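PDB 6W04: HAD hydrolase, family IA, variant 3 from Entamoeba histolytica, which probably acts as a magnesium-dependent hydrolase of the haloacid dehalogenase superfamily. Local coordinates for residues Thr11-Thr16 against Ile85-Gly90; Leu5-Gly10 against Val166-Ile171; Asp130-Ile135 against Ser154-Val159; Ser111-Val116 against Ile134-Phe139. All coordinates share one frame; numbering follows the deposited sequence.

Interaction 1: residues Thr11-Thr16 against Ile85-Gly90; sequences TLIFDT and IKLCDG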
# COMPACT_ATOMS: atom_id res chain seq x y z
N THR A 11 3.25 0.49 -3.90
CA THR A 11 2.78 -0.35 -5.00
C THR A 11 2.39 0.50 -6.20
O THR A 11 2.98 0.33 -7.28
CB THR A 11 1.59 -1.20 -4.50
OG1 THR A 11 2.04 -2.14 -3.51
CG2 THR A 11 0.93 -1.96 -5.66
N LEU A 12 1.43 1.42 -6.06
CA LEU A 12 1.08 2.32 -7.15
C LEU A 12 1.93 3.58 -7.18
O LEU A 12 2.09 4.18 -8.26
CB LEU A 12 -0.41 2.71 -7.06
CG LEU A 12 -1.37 1.64 -7.59
CD1 LEU A 12 -2.82 2.02 -7.34
CD2 LEU A 12 -1.14 1.38 -9.11
N ILE A 13 2.48 4.01 -6.05
CA ILE A 13 3.50 5.05 -6.02
C ILE A 13 4.68 4.56 -5.17
O ILE A 13 4.48 3.87 -4.18
CB ILE A 13 2.95 6.39 -5.47
CG1 ILE A 13 2.44 6.27 -4.02
CG2 ILE A 13 1.84 6.95 -6.39
CD1 ILE A 13 2.08 7.68 -3.40
N PHE A 14 5.90 4.89 -5.59
CA PHE A 14 7.08 4.43 -4.85
C PHE A 14 7.44 5.52 -3.84
O PHE A 14 8.37 6.31 -4.04
CB PHE A 14 8.23 4.10 -5.79
CG PHE A 14 8.04 2.82 -6.60
CD1 PHE A 14 6.77 2.25 -6.75
CD2 PHE A 14 9.13 2.18 -7.18
CE1 PHE A 14 6.59 1.08 -7.50
CE2 PHE A 14 8.96 1.00 -7.93
CZ PHE A 14 7.68 0.45 -8.09
N ASP A 15 6.67 5.59 -2.75
CA ASP A 15 6.81 6.66 -1.77
C ASP A 15 7.52 6.22 -0.50
O ASP A 15 7.58 6.99 0.46
CB ASP A 15 5.43 7.24 -1.42
CG ASP A 15 4.47 6.20 -0.81
OD1 ASP A 15 4.69 4.98 -0.98
OD2 ASP A 15 3.50 6.61 -0.15
N THR A 16 8.10 5.02 -0.47
CA THR A 16 8.82 4.64 0.74
C THR A 16 9.94 5.62 1.10
O THR A 16 10.04 5.99 2.29
CB THR A 16 9.33 3.20 0.62
OG1 THR A 16 8.20 2.34 0.46
CG2 THR A 16 10.12 2.81 1.90
N ILE A 85 6.53 12.53 -7.49
CA ILE A 85 6.29 11.09 -7.48
C ILE A 85 5.04 10.81 -8.31
O ILE A 85 3.98 11.38 -8.08
CB ILE A 85 6.13 10.59 -6.05
CG1 ILE A 85 7.44 10.82 -5.28
CG2 ILE A 85 5.69 9.12 -6.03
CD1 ILE A 85 7.25 10.70 -3.76
N LYS A 86 5.19 9.94 -9.31
CA LYS A 86 4.13 9.62 -10.26
C LYS A 86 3.59 8.22 -9.99
O LYS A 86 4.23 7.41 -9.31
CB LYS A 86 4.64 9.70 -11.70
CG LYS A 86 5.06 11.09 -12.14
CD LYS A 86 5.74 11.06 -13.50
CE LYS A 86 6.21 12.46 -13.90
NZ LYS A 86 7.12 13.05 -12.87
N LEU A 87 2.41 7.94 -10.55
CA LEU A 87 1.92 6.57 -10.54
C LEU A 87 2.93 5.67 -11.25
O LEU A 87 3.53 6.05 -12.25
CB LEU A 87 0.56 6.48 -11.22
CG LEU A 87 -0.64 7.03 -10.45
CD1 LEU A 87 -1.88 6.99 -11.32
CD2 LEU A 87 -0.87 6.25 -9.17
N CYS A 88 3.12 4.47 -10.70
CA CYS A 88 4.13 3.54 -11.17
C CYS A 88 4.00 3.30 -12.68
O CYS A 88 2.89 3.32 -13.24
CB CYS A 88 4.02 2.22 -10.39
SG CYS A 88 5.17 0.94 -10.91
N ASP A 89 5.15 3.11 -13.34
CA ASP A 89 5.16 2.83 -14.78
C ASP A 89 4.19 1.70 -15.11
O ASP A 89 4.13 0.69 -14.42
CB ASP A 89 6.56 2.43 -15.25
CG ASP A 89 7.53 3.60 -15.31
OD1 ASP A 89 7.10 4.76 -15.16
OD2 ASP A 89 8.73 3.34 -15.52
N GLY A 90 3.43 1.89 -16.19
CA GLY A 90 2.50 0.88 -16.64
C GLY A 90 1.17 0.83 -15.92
O GLY A 90 0.24 0.19 -16.41
O HOH W 1 6.17 6.11 -8.12
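Cys88 meets Leu12 through its backbone and Phe14 through its sulfur. Cys88 N donates to Leu12 O at 2.7 Å, with an N-H...O angle of 154° and the donor somewhat tilted from the carbonyl plane. The same oxygen also takes a C-H...O contact from Leu87 CA at 3.3 Å, which gives Leu12 O two partners on the facing loop. SG of Cys88 stands anti to its backbone N (chi1 178°) and approaches the Phe14 ring obliquely at CE1 and CZ, with SG 3.7 Å from CE1: a sulfur-aromatic contact off the ring centre. A water joins the loops once more, accepting from Phe14 N at 2.8 Å and donating to Lys86 O at 2.6 Å. Phe14 is the centre of an inverse gamma turn, closed by a weak bond from Asp15 N to Ile13 O. The two loops are the linkers through which the chain leaves the core after strand 3-7 and returns before helix 91-100; the largely helical insertion between them is consistent with the C1 cap of this family. Beside the polar contacts Ile13 fills an apolar patch, its CB 3.9 Å from Ile85 CG2 and its CG2 3.9 Å from Leu87 CD2, with the Ile13 and Leu87 side chains set at a slant to each other. Tyr123 of helix 113-123 touches both Ile13 and Leu87, and its hydroxyl is hydrogen-bonded to Ile85 O. Leu12 packs on Ala91 and Phe95 of helix 91-100. One residue earlier, Thr11 OG1 is hydrogen-bonded to Asp7 and Asp169 at the magnesium site.

Interaction 2: residues Leu5-Gly10 against Val166-Ile171; sequences LFDFNG and VFEDTI. With MG (magnesium ion), chain B; SO4 (sulfate ion), chain D.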
# COMPACT_ATOMS: atom_id res chain seq x y z
N LEU A 5 -7.11 -5.98 -7.14
CA LEU A 5 -7.11 -5.12 -5.96
C LEU A 5 -5.70 -4.55 -5.82
O LEU A 5 -4.75 -5.31 -5.59
CB LEU A 5 -7.52 -5.91 -4.71
CG LEU A 5 -8.75 -6.81 -4.94
CD1 LEU A 5 -9.09 -7.65 -3.69
CD2 LEU A 5 -9.96 -5.97 -5.42
N PHE A 6 -5.56 -3.23 -6.01
CA PHE A 6 -4.25 -2.58 -5.88
C PHE A 6 -4.03 -2.02 -4.48
O PHE A 6 -4.81 -1.17 -4.02
CB PHE A 6 -4.10 -1.42 -6.86
CG PHE A 6 -4.17 -1.79 -8.32
CD1 PHE A 6 -3.02 -2.07 -9.03
CD2 PHE A 6 -5.38 -1.73 -9.00
CE1 PHE A 6 -3.07 -2.36 -10.41
CE2 PHE A 6 -5.45 -2.04 -10.37
CZ PHE A 6 -4.29 -2.34 -11.06
N ASP A 7 -2.92 -2.40 -3.86
CA ASP A 7 -2.38 -1.60 -2.76
C ASP A 7 -1.90 -0.27 -3.32
O ASP A 7 -1.61 -0.16 -4.51
CB ASP A 7 -1.22 -2.33 -2.10
CG ASP A 7 -0.61 -1.56 -0.96
OD1 ASP A 7 -1.36 -1.05 -0.10
OD2 ASP A 7 0.64 -1.49 -0.91
N PHE A 8 -1.80 0.75 -2.47
CA PHE A 8 -1.40 2.06 -2.99
C PHE A 8 0.04 2.41 -2.62
O PHE A 8 0.90 2.43 -3.51
CB PHE A 8 -2.38 3.14 -2.56
CG PHE A 8 -2.19 4.41 -3.33
CD1 PHE A 8 -2.76 4.55 -4.59
CD2 PHE A 8 -1.37 5.42 -2.85
CE1 PHE A 8 -2.56 5.70 -5.34
CE2 PHE A 8 -1.18 6.58 -3.59
CZ PHE A 8 -1.77 6.71 -4.83
N ASN A 9 0.34 2.66 -1.34
CA ASN A 9 1.69 3.07 -0.94
C ASN A 9 2.70 1.96 -1.20
O ASN A 9 2.54 0.84 -0.73
CB ASN A 9 1.69 3.44 0.54
CG ASN A 9 0.68 4.51 0.86
OD1 ASN A 9 -0.41 4.23 1.38
ND2 ASN A 9 1.01 5.74 0.50
N GLY A 10 3.77 2.30 -1.92
CA GLY A 10 4.81 1.33 -2.24
C GLY A 10 4.48 0.44 -3.41
O GLY A 10 5.36 -0.27 -3.89
N VAL A 166 -4.16 -9.48 -6.20
CA VAL A 166 -3.72 -8.39 -5.33
C VAL A 166 -2.27 -8.07 -5.67
O VAL A 166 -1.43 -8.97 -5.73
CB VAL A 166 -3.87 -8.76 -3.85
CG1 VAL A 166 -3.20 -7.68 -2.97
CG2 VAL A 166 -5.34 -8.94 -3.50
N PHE A 167 -2.00 -6.79 -5.93
CA PHE A 167 -0.64 -6.26 -6.08
C PHE A 167 -0.23 -5.64 -4.74
O PHE A 167 -0.94 -4.79 -4.22
CB PHE A 167 -0.57 -5.20 -7.18
CG PHE A 167 -0.69 -5.77 -8.59
CD1 PHE A 167 -1.87 -5.63 -9.31
CD2 PHE A 167 0.38 -6.40 -9.19
CE1 PHE A 167 -1.98 -6.11 -10.61
CE2 PHE A 167 0.29 -6.91 -10.49
CZ PHE A 167 -0.90 -6.76 -11.20
N GLU A 168 0.91 -6.08 -4.21
CA GLU A 168 1.31 -5.66 -2.88
C GLU A 168 2.83 -5.56 -2.84
O GLU A 168 3.52 -6.21 -3.63
CB GLU A 168 0.82 -6.65 -1.81
CG GLU A 168 -0.46 -6.25 -1.15
CD GLU A 168 -0.23 -5.16 -0.12
OE1 GLU A 168 0.92 -4.66 -0.00
OE2 GLU A 168 -1.22 -4.80 0.56
N ASP A 169 3.35 -4.74 -1.91
CA ASP A 169 4.80 -4.49 -1.83
C ASP A 169 5.43 -4.87 -0.50
O ASP A 169 6.66 -4.75 -0.36
CB ASP A 169 5.12 -3.01 -2.11
CG ASP A 169 4.62 -2.09 -1.01
OD1 ASP A 169 5.44 -1.36 -0.41
OD2 ASP A 169 3.39 -2.07 -0.76
N THR A 170 4.65 -5.32 0.49
CA THR A 170 5.20 -5.63 1.80
C THR A 170 4.83 -7.04 2.23
O THR A 170 3.88 -7.65 1.72
CB THR A 170 4.67 -4.67 2.88
OG1 THR A 170 3.25 -4.84 2.98
CG2 THR A 170 5.02 -3.22 2.52
N ILE A 171 5.58 -7.52 3.22
CA ILE A 171 5.31 -8.83 3.82
C ILE A 171 3.90 -8.88 4.39
O ILE A 171 3.12 -9.78 4.09
CB ILE A 171 6.37 -9.13 4.89
CG1 ILE A 171 7.74 -9.25 4.21
CG2 ILE A 171 6.01 -10.39 5.72
CD1 ILE A 171 8.91 -9.28 5.19
MG MG B . 2.11 -0.90 0.40
S SO4 D . 1.70 -2.70 5.77
O1 SO4 D . 3.12 -2.51 6.05
O2 SO4 D . 1.53 -3.09 4.37
O3 SO4 D . 0.96 -1.48 6.04
O4 SO4 D . 1.18 -3.73 6.65
O HOH W 2 1.49 -2.64 1.47
O HOH W 3 3.92 -0.29 1.49
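Asp7 carries its CG anti to the backbone N (chi1 180°), whereas CG of Asp169 sits between its own N and carbonyl carbon (chi1 68°), and from these positions the two carboxylates converge on one magnesium ion. Asp7 OD2 and Asp169 OD2 each bind the metal at 2.1 Å, their carboxylate planes nearly coplanar. The two oxygens lie 2.8 Å apart, a proximity explained by the shared metal, and Thr11 OG1 is hydrogen-bonded to both. Asn9 contributes its backbone O, also at 2.1 Å from magnesium; two waters and one atom from outside the two segments complete the six ligands. Here Glu168 stands in the second shell of this magnesium ion: its OE1 receives a bond of 2.6 Å from one metal-bound water and another from Asp169 N on its anti lone pair. The Glu168 carboxylate stacks on that of Asp7; Lys144 forms salt bridges to both, and Tyr150 is hydrogen-bonded to Glu168 OE2. Thr170 OG1 donates to a sulfate oxygen, O2, at 2.8 Å; the same oxygen accepts from the water held by Glu168. Behind the site, strands 3-7 and 164-168 run parallel, joined by Phe167 N to Leu5 O and Asp7 N to Phe167 O. The Phe6 and Phe167 rings lie side by side there, near parallel but slid apart, CE1 of Phe6 3.7 Å from CD1 of Phe167. Acidic groups gathered round magnesium at the C-terminal ends of neighbouring parallel strands are the signature of the Rossmann-like HAD core.

Interaction 3: residues Asp130-Ile135 against Ser154-Val159; sequences DIDKII and SKKLGV
The carboxylate of Asp132 is the flat group that meets Lys156: CE and NZ of the lysine both stand off the same side of its plane, with NZ 4.1 Å from OD2. This is too long for a salt bridge, and the opposite charges probably attract only weakly. The other carboxylate, that of Asp130, works within its own loop: its OD1 is met from above the carboxylate plane by Asp132 N at 3.0 Å, an Asx turn. Asp132 offers its backbone too, its O lying 3.3 Å from Lys156 CE. Most of the contact is made by aliphatic chain. CG of Lys156 is anti to the backbone N (chi1 -159°) and rests 3.8 Å from Lys133 CA, while a bend at chi2 (70°) turns CD aside. Lys133, extended beyond CG, slants across both partners on the helix and puts its CD 3.8 Å from Leu157 CD2. Ile135 CD1 comes to Lys156 CB at 4.2 Å. Just beyond these residues the helix stops at Gly158 in a Schellman motif, with Val159 N bonded back to Ser154 O. The contact thus sets the last turn of helix 148-157 against the loop that links helix 113-123 to edge strand 135-137. Further in, Ile135 packs on Ile149 and Ala153 of the same helix, and Leu157 reaches Ala3 and Leu5 of strand 3-7.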
# COMPACT_ATOMS: atom_id res chain seq x y z
N ASP A 130 -13.93 4.56 -9.03
CA ASP A 130 -15.07 5.06 -8.26
C ASP A 130 -14.56 5.36 -6.86
O ASP A 130 -14.18 4.44 -6.13
CB ASP A 130 -16.18 4.02 -8.24
CG ASP A 130 -17.43 4.48 -7.50
OD1 ASP A 130 -17.35 5.43 -6.68
OD2 ASP A 130 -18.50 3.88 -7.72
N ILE A 131 -14.56 6.65 -6.47
CA ILE A 131 -13.96 7.05 -5.19
C ILE A 131 -14.64 6.37 -4.02
O ILE A 131 -14.02 6.16 -2.98
CB ILE A 131 -13.97 8.59 -5.00
CG1 ILE A 131 -15.39 9.16 -4.99
CG2 ILE A 131 -13.14 9.30 -6.05
CD1 ILE A 131 -15.42 10.66 -4.77
N ASP A 132 -15.92 6.01 -4.16
CA ASP A 132 -16.63 5.36 -3.07
C ASP A 132 -16.27 3.88 -2.89
O ASP A 132 -16.58 3.31 -1.84
CB ASP A 132 -18.15 5.51 -3.29
CG ASP A 132 -18.98 4.84 -2.21
OD1 ASP A 132 -18.73 5.06 -1.01
OD2 ASP A 132 -19.91 4.08 -2.57
N LYS A 133 -15.60 3.26 -3.87
CA LYS A 133 -15.13 1.88 -3.76
C LYS A 133 -13.65 1.77 -3.41
O LYS A 133 -13.12 0.66 -3.37
CB LYS A 133 -15.40 1.12 -5.07
CG LYS A 133 -16.89 1.05 -5.45
CD LYS A 133 -17.12 0.26 -6.73
CE LYS A 133 -18.61 0.16 -7.05
NZ LYS A 133 -18.86 -0.49 -8.37
N ILE A 134 -12.96 2.89 -3.18
CA ILE A 134 -11.60 2.84 -2.67
C ILE A 134 -11.66 2.47 -1.20
O ILE A 134 -12.38 3.11 -0.41
CB ILE A 134 -10.88 4.19 -2.88
CG1 ILE A 134 -10.66 4.48 -4.38
CG2 ILE A 134 -9.57 4.24 -2.10
CD1 ILE A 134 -10.11 5.86 -4.66
N ILE A 135 -10.95 1.42 -0.81
CA ILE A 135 -10.94 0.96 0.57
C ILE A 135 -9.75 1.59 1.27
O ILE A 135 -8.61 1.46 0.81
CB ILE A 135 -10.89 -0.57 0.68
CG1 ILE A 135 -12.03 -1.21 -0.14
CG2 ILE A 135 -10.96 -1.01 2.15
CD1 ILE A 135 -13.39 -0.61 0.13
N SER A 154 -13.07 -6.86 -2.07
CA SER A 154 -13.75 -7.77 -2.98
C SER A 154 -15.26 -7.67 -2.83
O SER A 154 -15.99 -7.70 -3.83
CB SER A 154 -13.26 -9.21 -2.76
OG SER A 154 -13.46 -9.61 -1.42
N LYS A 155 -15.75 -7.54 -1.59
CA LYS A 155 -17.18 -7.38 -1.38
C LYS A 155 -17.69 -6.08 -1.98
O LYS A 155 -18.81 -6.04 -2.51
CB LYS A 155 -17.50 -7.45 0.12
CG LYS A 155 -18.96 -7.19 0.47
CD LYS A 155 -19.21 -7.41 1.95
CE LYS A 155 -20.50 -6.77 2.43
NZ LYS A 155 -20.64 -6.93 3.91
N LYS A 156 -16.89 -5.02 -1.93
CA LYS A 156 -17.28 -3.75 -2.54
C LYS A 156 -17.43 -3.90 -4.05
O LYS A 156 -18.33 -3.31 -4.65
CB LYS A 156 -16.26 -2.66 -2.20
CG LYS A 156 -16.78 -1.24 -2.33
CD LYS A 156 -17.81 -0.92 -1.25
CE LYS A 156 -18.20 0.54 -1.27
NZ LYS A 156 -19.19 0.84 -0.22
N LEU A 157 -16.57 -4.69 -4.69
CA LEU A 157 -16.68 -4.90 -6.12
C LEU A 157 -17.67 -6.00 -6.48
O LEU A 157 -17.94 -6.21 -7.67
CB LEU A 157 -15.31 -5.21 -6.72
CG LEU A 157 -14.29 -4.07 -6.65
CD1 LEU A 157 -13.00 -4.47 -7.35
CD2 LEU A 157 -14.88 -2.81 -7.26
N GLY A 158 -18.22 -6.70 -5.49
CA GLY A 158 -19.20 -7.73 -5.75
C GLY A 158 -18.63 -8.99 -6.36
O GLY A 158 -19.33 -9.67 -7.12
N VAL A 159 -17.38 -9.32 -6.04
CA VAL A 159 -16.65 -10.43 -6.65
C VAL A 159 -16.20 -11.38 -5.55
O VAL A 159 -16.21 -11.06 -4.37
CB VAL A 159 -15.45 -9.94 -7.48
CG1 VAL A 159 -15.91 -9.04 -8.63
CG2 VAL A 159 -14.44 -9.20 -6.58

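Interaction 4: residues Ser111-Val116 against Ile134-Phe139; sequences SDWGNV and IIFNDF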
# COMPACT_ATOMS: atom_id res chain seq x y z
N SER A 111 -3.68 3.61 4.43
CA SER A 111 -3.66 5.04 4.73
C SER A 111 -5.00 5.48 5.31
O SER A 111 -6.06 4.95 4.94
CB SER A 111 -3.36 5.84 3.46
OG SER A 111 -2.01 5.63 3.02
N ASP A 112 -4.96 6.47 6.21
CA ASP A 112 -6.17 7.12 6.69
C ASP A 112 -6.74 8.05 5.61
O ASP A 112 -6.13 8.28 4.57
CB ASP A 112 -5.89 7.92 7.98
CG ASP A 112 -4.95 9.12 7.78
OD1 ASP A 112 -4.49 9.47 6.66
OD2 ASP A 112 -4.64 9.74 8.82
N TRP A 113 -7.93 8.60 5.88
CA TRP A 113 -8.57 9.45 4.88
C TRP A 113 -7.72 10.68 4.54
O TRP A 113 -7.67 11.11 3.38
CB TRP A 113 -9.95 9.91 5.36
CG TRP A 113 -10.45 10.97 4.42
CD1 TRP A 113 -10.49 12.32 4.64
CD2 TRP A 113 -10.93 10.76 3.08
NE1 TRP A 113 -10.99 12.96 3.52
CE2 TRP A 113 -11.28 12.02 2.56
CE3 TRP A 113 -11.12 9.62 2.29
CZ2 TRP A 113 -11.76 12.18 1.26
CZ3 TRP A 113 -11.63 9.77 1.00
CH2 TRP A 113 -11.93 11.05 0.50
N GLY A 114 -7.07 11.28 5.54
CA GLY A 114 -6.21 12.43 5.27
C GLY A 114 -5.28 12.20 4.09
O GLY A 114 -5.19 13.03 3.17
N ASN A 115 -4.58 11.06 4.09
CA ASN A 115 -3.64 10.77 3.00
C ASN A 115 -4.38 10.45 1.71
O ASN A 115 -3.97 10.89 0.62
CB ASN A 115 -2.72 9.61 3.41
CG ASN A 115 -1.63 10.03 4.37
OD1 ASN A 115 -1.53 11.20 4.74
ND2 ASN A 115 -0.81 9.06 4.80
N VAL A 116 -5.50 9.72 1.81
CA VAL A 116 -6.25 9.33 0.61
C VAL A 116 -6.77 10.56 -0.12
O VAL A 116 -6.78 10.62 -1.35
CB VAL A 116 -7.40 8.37 0.99
CG1 VAL A 116 -8.32 8.17 -0.20
CG2 VAL A 116 -6.87 7.02 1.50
N ILE A 134 -12.96 2.89 -3.18
CA ILE A 134 -11.60 2.84 -2.67
C ILE A 134 -11.66 2.47 -1.20
O ILE A 134 -12.38 3.11 -0.41
CB ILE A 134 -10.88 4.19 -2.88
CG1 ILE A 134 -10.66 4.48 -4.38
CG2 ILE A 134 -9.57 4.24 -2.10
CD1 ILE A 134 -10.11 5.86 -4.66
N ILE A 135 -10.95 1.42 -0.81
CA ILE A 135 -10.94 0.96 0.57
C ILE A 135 -9.75 1.59 1.27
O ILE A 135 -8.61 1.46 0.81
CB ILE A 135 -10.89 -0.57 0.68
CG1 ILE A 135 -12.03 -1.21 -0.14
CG2 ILE A 135 -10.96 -1.01 2.15
CD1 ILE A 135 -13.39 -0.61 0.13
N PHE A 136 -10.01 2.27 2.38
CA PHE A 136 -8.96 2.88 3.17
C PHE A 136 -9.23 2.63 4.65
O PHE A 136 -10.29 2.14 5.04
CB PHE A 136 -8.85 4.38 2.88
CG PHE A 136 -10.06 5.16 3.25
CD1 PHE A 136 -10.18 5.74 4.50
CD2 PHE A 136 -11.11 5.32 2.33
CE1 PHE A 136 -11.31 6.46 4.85
CE2 PHE A 136 -12.25 6.06 2.67
CZ PHE A 136 -12.36 6.63 3.93
N ASN A 137 -8.25 2.98 5.49
CA ASN A 137 -8.40 2.80 6.93
C ASN A 137 -9.38 3.82 7.49
O ASN A 137 -9.02 4.96 7.80
CB ASN A 137 -7.06 2.92 7.64
CG ASN A 137 -7.20 2.77 9.14
OD1 ASN A 137 -8.21 2.24 9.61
ND2 ASN A 137 -6.23 3.27 9.89
N ASP A 138 -10.63 3.40 7.64
CA ASP A 138 -11.63 4.20 8.34
C ASP A 138 -11.93 3.63 9.71
O ASP A 138 -13.00 3.91 10.26
CB ASP A 138 -12.91 4.30 7.52
CG ASP A 138 -13.57 2.94 7.29
OD1 ASP A 138 -13.01 1.91 7.74
OD2 ASP A 138 -14.65 2.92 6.66
N PHE A 139 -11.03 2.80 10.24
CA PHE A 139 -11.08 2.31 11.61
C PHE A 139 -12.25 1.37 11.85
O PHE A 139 -12.70 1.20 12.98
CB PHE A 139 -11.11 3.47 12.61
CG PHE A 139 -9.95 4.41 12.44
CD1 PHE A 139 -8.72 4.13 13.03
CD2 PHE A 139 -10.08 5.56 11.68
CE1 PHE A 139 -7.65 4.99 12.87
CE2 PHE A 139 -9.02 6.42 11.52
CZ PHE A 139 -7.80 6.14 12.11
O HOH W 4 -9.37 7.60 8.06
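In the beta-alpha-beta unit of strand 105-112, helix 113-123 and strand 135-137, Ser111 and Phe136 touch where the first strand gives way to the helix. Asn137 N donates to Ser111 O at 3.0 Å, an N-H...O angle of 151° with the donor tilted well out of the carbonyl plane; the strand pairing here is loose. Phe136 has CG between its backbone N and carbonyl carbon (chi1 63°), and its ring lies against the start of the helix. Over one face of that ring, toward the rim, comes Trp113 CE3, 3.6 Å from Phe136 CZ. The six-membered ring of Trp113 is inclined by 53° to the phenyl plane, so the pair is neither a stack nor an edge-to-face contact. Val116, one helical turn on from Asp112, sets CG2 3.6 Å from Phe136 CB, its side chain crossing that of Phe136 at about a right angle. A water in the plane of the Phe136 ring, at its edge, accepts from Trp113 N at 2.8 Å and donates to Asn137 O at 2.7 Å. Asn137 OD1 in turn accepts from Phe139 N, an Asx turn. Ser111 OG is hydrogen-bonded to Asn9 of the metal-binding loop. Apolar groups thus pack helix against strand beside one direct backbone bond, while the water satisfies both Trp113 N and Asn137 O, a solvent bridge that supplements the loose pairing.

Interaction 2 holds the magnesium ion, and interactions 1 and 4 both touch its residues. From interaction 1, Thr11 OG1 reaches Asp169 OD2 at 3.1 Å and Asp15 OD2 reaches Asn9 ND2 at 2.7 Å, so that the linker leading to the presumed cap is tied to both metal-binding segments. From interaction 4, Ser111 OG lies 2.7 Å from Asn9 OD1, so the Asn9 amide is held from both contacts while its backbone serves the metal. Interaction 3 is remote: the Ile135 side chain is about 13 Å from magnesium. It continues from interaction 4 through the shared Ile134 and Ile135, and touches interaction 2 where Leu157 CD1 packs 3.9 Å from Leu5 CD2.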